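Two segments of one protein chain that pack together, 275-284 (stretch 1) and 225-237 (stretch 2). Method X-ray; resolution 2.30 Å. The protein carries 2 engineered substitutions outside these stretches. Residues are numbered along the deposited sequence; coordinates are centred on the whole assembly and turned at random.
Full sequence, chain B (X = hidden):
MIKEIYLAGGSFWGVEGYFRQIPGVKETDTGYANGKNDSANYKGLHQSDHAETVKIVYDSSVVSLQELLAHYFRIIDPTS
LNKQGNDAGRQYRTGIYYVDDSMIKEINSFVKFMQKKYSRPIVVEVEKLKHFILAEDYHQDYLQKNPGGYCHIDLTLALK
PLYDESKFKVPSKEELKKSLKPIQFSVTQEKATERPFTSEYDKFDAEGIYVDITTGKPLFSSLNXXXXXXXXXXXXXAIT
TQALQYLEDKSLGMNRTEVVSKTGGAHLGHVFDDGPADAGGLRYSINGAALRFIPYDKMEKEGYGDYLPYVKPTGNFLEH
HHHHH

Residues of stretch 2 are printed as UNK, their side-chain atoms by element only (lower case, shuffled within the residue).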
# COMPACT_ATOMS: atom_id res chain seq x y z
N GLY B 275 2.69 -7.77 17.91
CA GLY B 275 1.26 -7.55 17.84
C GLY B 275 0.63 -8.28 16.67
O GLY B 275 1.33 -8.88 15.86
N PRO B 276 -0.71 -8.24 16.58
CA PRO B 276 -1.43 -8.87 15.46
C PRO B 276 -1.01 -8.28 14.12
O PRO B 276 -1.12 -7.07 13.92
CB PRO B 276 -2.90 -8.56 15.77
CG PRO B 276 -2.86 -7.36 16.67
CD PRO B 276 -1.62 -7.53 17.49
N ALA B 277 -0.54 -9.13 13.23
CA ALA B 277 0.08 -8.69 11.98
C ALA B 277 -0.88 -7.97 11.04
O ALA B 277 -0.48 -7.08 10.30
CB ALA B 277 0.70 -9.88 11.27
N ASP B 278 -2.16 -8.36 11.07
CA ASP B 278 -3.14 -7.75 10.19
C ASP B 278 -3.48 -6.33 10.63
O ASP B 278 -4.01 -5.53 9.85
CB ASP B 278 -4.42 -8.60 10.12
CG ASP B 278 -4.98 -8.93 11.49
OD1 ASP B 278 -4.54 -8.33 12.49
OD2 ASP B 278 -5.88 -9.80 11.56
N ALA B 279 -3.17 -6.01 11.88
CA ALA B 279 -3.43 -4.69 12.43
C ALA B 279 -2.18 -3.82 12.39
O ALA B 279 -2.20 -2.66 12.80
CB ALA B 279 -3.96 -4.79 13.85
N GLY B 280 -1.09 -4.39 11.88
CA GLY B 280 0.17 -3.67 11.77
C GLY B 280 1.32 -4.35 12.48
O GLY B 280 2.48 -4.01 12.27
N GLY B 281 1.00 -5.32 13.33
CA GLY B 281 2.01 -6.10 14.02
C GLY B 281 2.59 -5.41 15.24
O GLY B 281 3.59 -5.86 15.80
N LEU B 282 1.97 -4.31 15.65
CA LEU B 282 2.44 -3.56 16.81
C LEU B 282 1.63 -3.90 18.06
O LEU B 282 0.41 -3.97 18.02
CB LEU B 282 2.38 -2.06 16.55
CG LEU B 282 3.23 -1.52 15.40
CD1 LEU B 282 2.80 -0.11 15.03
CD2 LEU B 282 4.70 -1.55 15.77
N ARG B 283 2.33 -4.09 19.18
CA ARG B 283 1.67 -4.29 20.46
C ARG B 283 2.06 -3.20 21.45
O ARG B 283 3.18 -3.18 21.96
CB ARG B 283 2.01 -5.66 21.04
CG ARG B 283 1.47 -5.89 22.45
CD ARG B 283 1.66 -7.33 22.91
NE ARG B 283 3.06 -7.70 23.02
CZ ARG B 283 3.72 -7.80 24.17
NH1 ARG B 283 3.10 -7.56 25.32
NH2 ARG B 283 5.00 -8.15 24.18
N TYR B 284 1.14 -2.28 21.70
CA TYR B 284 1.36 -1.23 22.68
C TYR B 284 0.94 -1.72 24.07
O TYR B 284 -0.25 -1.76 24.38
CB TYR B 284 0.59 0.04 22.31
CG TYR B 284 1.17 0.79 21.13
CD1 TYR B 284 0.89 0.40 19.83
CD2 TYR B 284 2.00 1.89 21.33
CE1 TYR B 284 1.42 1.09 18.75
CE2 TYR B 284 2.53 2.58 20.25
CZ TYR B 284 2.24 2.17 18.97
OH TYR B 284 2.76 2.86 17.90
N UNK B 225 -8.00 -1.86 20.88
CA UNK B 225 -7.67 -2.66 22.06
C UNK B 225 -7.91 -4.15 21.81
O UNK B 225 -8.87 -4.53 21.15
c UNK B 225 -8.49 -2.19 23.26
c UNK B 225 -8.18 -2.46 27.08
c UNK B 225 -8.02 -2.74 24.59
c UNK B 225 -8.77 -2.08 25.73
n UNK B 225 -8.33 -3.91 27.38
N UNK B 226 -7.02 -4.98 22.33
CA UNK B 226 -7.15 -6.43 22.20
C UNK B 226 -6.48 -7.16 23.36
O UNK B 226 -5.73 -6.55 24.13
c UNK B 226 -5.05 -6.98 20.85
c UNK B 226 -3.02 -8.27 20.94
c UNK B 226 -2.27 -7.12 20.82
c UNK B 226 -4.39 -8.20 20.96
c UNK B 226 -4.28 -5.83 20.73
c UNK B 226 -6.56 -6.91 20.87
o UNK B 226 -0.90 -7.19 20.80
c UNK B 226 -2.90 -5.89 20.71
N UNK B 227 -6.76 -8.45 23.49
CA UNK B 227 -6.20 -9.25 24.58
C UNK B 227 -4.90 -9.92 24.14
O UNK B 227 -4.91 -10.89 23.38
o UNK B 227 -5.69 -10.97 26.76
o UNK B 227 -7.84 -11.20 27.16
c UNK B 227 -7.21 -10.30 25.04
c UNK B 227 -6.89 -10.87 26.42
N UNK B 228 -3.78 -9.40 24.64
CA UNK B 228 -2.47 -9.98 24.33
C UNK B 228 -2.15 -11.12 25.30
O UNK B 228 -1.24 -11.91 25.05
c UNK B 228 -1.40 -8.91 24.39
N UNK B 229 -2.90 -11.19 26.39
CA UNK B 229 -2.72 -12.25 27.37
C UNK B 229 -1.50 -12.06 28.26
O UNK B 229 -1.09 -12.99 28.96
N UNK B 230 -0.92 -10.86 28.24
CA UNK B 230 0.28 -10.59 29.02
C UNK B 230 -0.03 -9.85 30.32
O UNK B 230 0.87 -9.53 31.09
c UNK B 230 1.28 -9.79 28.18
s UNK B 230 1.90 -10.67 26.73
N UNK B 231 -1.31 -9.58 30.55
CA UNK B 231 -1.74 -8.98 31.81
C UNK B 231 -1.85 -7.47 31.80
O UNK B 231 -2.23 -6.87 32.80
N UNK B 232 -1.52 -6.84 30.67
CA UNK B 232 -1.63 -5.39 30.55
C UNK B 232 -2.55 -5.00 29.40
O UNK B 232 -2.66 -5.74 28.42
c UNK B 232 4.08 -7.22 32.34
c UNK B 232 0.63 -4.28 32.70
c UNK B 232 2.41 -5.63 32.84
c UNK B 232 -0.25 -4.76 30.35
c UNK B 232 1.82 -5.80 31.57
c UNK B 232 0.68 -4.93 31.51
c UNK B 232 2.39 -6.71 30.67
c UNK B 232 3.54 -6.33 33.23
c UNK B 232 3.52 -7.41 31.07
n UNK B 232 1.66 -4.70 33.51
N UNK B 233 -3.22 -3.85 29.53
CA UNK B 233 -3.98 -3.27 28.42
C UNK B 233 -3.12 -3.13 27.17
O UNK B 233 -2.08 -2.48 27.21
c UNK B 233 -3.40 -3.09 30.78
c UNK B 233 -4.39 -1.89 28.96
c UNK B 233 -4.47 -2.09 30.44
N UNK B 234 -3.55 -3.74 26.08
CA UNK B 234 -2.76 -3.78 24.86
C UNK B 234 -3.50 -3.16 23.68
O UNK B 234 -4.69 -3.40 23.49
o UNK B 234 -1.62 -5.79 25.59
c UNK B 234 -2.35 -5.21 24.53
N UNK B 235 -2.78 -2.37 22.89
CA UNK B 235 -3.37 -1.68 21.74
C UNK B 235 -2.52 -1.90 20.49
O UNK B 235 -1.32 -2.15 20.58
c UNK B 235 -5.72 0.31 23.13
c UNK B 235 -5.89 0.68 25.49
c UNK B 235 -3.52 -0.19 22.03
c UNK B 235 -4.53 0.49 25.61
c UNK B 235 -3.77 0.21 24.49
c UNK B 235 -6.49 0.59 24.24
c UNK B 235 -4.35 0.12 23.24
N UNK B 236 -3.15 -1.81 19.33
CA UNK B 236 -2.46 -2.04 18.06
C UNK B 236 -1.88 -0.74 17.51
O UNK B 236 -0.99 -0.77 16.65
c UNK B 236 -4.01 -3.94 17.54
c UNK B 236 -3.40 -2.66 17.01
o UNK B 236 -4.45 -1.73 16.70
N UNK B 237 -2.38 0.39 17.99
CA UNK B 237 -1.91 1.70 17.55
C UNK B 237 -2.36 2.79 18.51
O UNK B 237 -3.19 2.56 19.39
n UNK B 237 -3.94 5.03 14.69
c UNK B 237 -2.41 2.01 16.14
c UNK B 237 -3.64 3.75 14.00
c UNK B 237 -4.35 2.57 14.64
c UNK B 237 -3.89 2.36 16.07
O HOH W 1 0.69 -6.61 26.60
O HOH W 2 -3.60 -0.70 14.17
O HOH W 3 -0.34 -2.37 14.72

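Position 225 carries four carbons in a row ending in a nitrogen. None of them reaches stretch 1. This is Lys-225.

Position 226 has one carbon, then a ring of six carbons bearing one oxygen. The ring lies under Pro-276, whose CG sits over one face. This is Tyr-226. Pro-276 CG is 4.2 Å from the ring centroid, a CH-pi contact. Tyr-226 OH lies 3.2 Å from Arg-283 CG.

Position 227 has two carbons, the second carrying two oxygens. It is out of reach of stretch 1. This is Asp-227.

Position 228 has a single carbon, against Arg-283 CD. This is Ala-228. Its CB is 3.7 Å from Arg-283 CD.

Position 229 has no side-chain atoms and is Gly-229. Its positive phi favours glycine. Its N gives Asp-227 OD1 a weak hydrogen bond of 2.8 Å.

Position 230 has one carbon and one sulfur, beside the Arg-283 guanidinium. This is Cys-230. Its SG is 3.6 Å from Arg-283 NH1.

Position 231 has no side-chain atoms. A CB would be jammed against the preceding carbonyl O. This is Gly-231.

Position 232 has one carbon, then fused five- and six-membered rings holding eight carbons and one nitrogen. This is Trp-232. Its side chain stays 5.5 Å or more from stretch 1.

Position 233 has three carbons closing a ring onto the backbone N. This is Pro-233, with CB pointing away from stretch 1.

Position 234 has one carbon and one oxygen; its oxygen shares a water with Arg-283 NH1. This is Ser-234. The water is 2.7 Å from Ser-234 OG and 2.9 Å from Arg-283 NH1.

Position 235 has one carbon and an unsubstituted ring of six carbons; its first carbon is near Tyr-284 CB. This is Phe-235. Its CB is 4.1 Å from Tyr-284 CB, on the same face of the sheet, but the end of the side chain leads away.

Position 236 has one carbon carrying one oxygen and one carbon; the outer carbon touches Pro-276 and Ala-279. This is Thr-236. Its CG2 lies 3.7 Å from Pro-276 CG and 3.8 Å from Ala-279 CB.

Position 237 has four carbons in a row ending in nitrogen. This is Lys-237. Its CA is 3.6 Å from Tyr-284 CE1.

The contact rests on one antiparallel pair. Tyr-284 N donates to Phe-235 O at 2.7 Å, and Phe-235 N donates to Tyr-284 O at 3.0 Å. Around it, Tyr-226 and Thr-236 pack against Pro-276, while Arg-283 extends past Ala-228 to Cys-230. Waters bridge Arg-283 NH1 to Ser-234 OG, and Ala-279 O to Thr-236 OG1 and, separately, to Thr-236 O.

Stretch 2 225-237: KYDAGCGWPSFTK
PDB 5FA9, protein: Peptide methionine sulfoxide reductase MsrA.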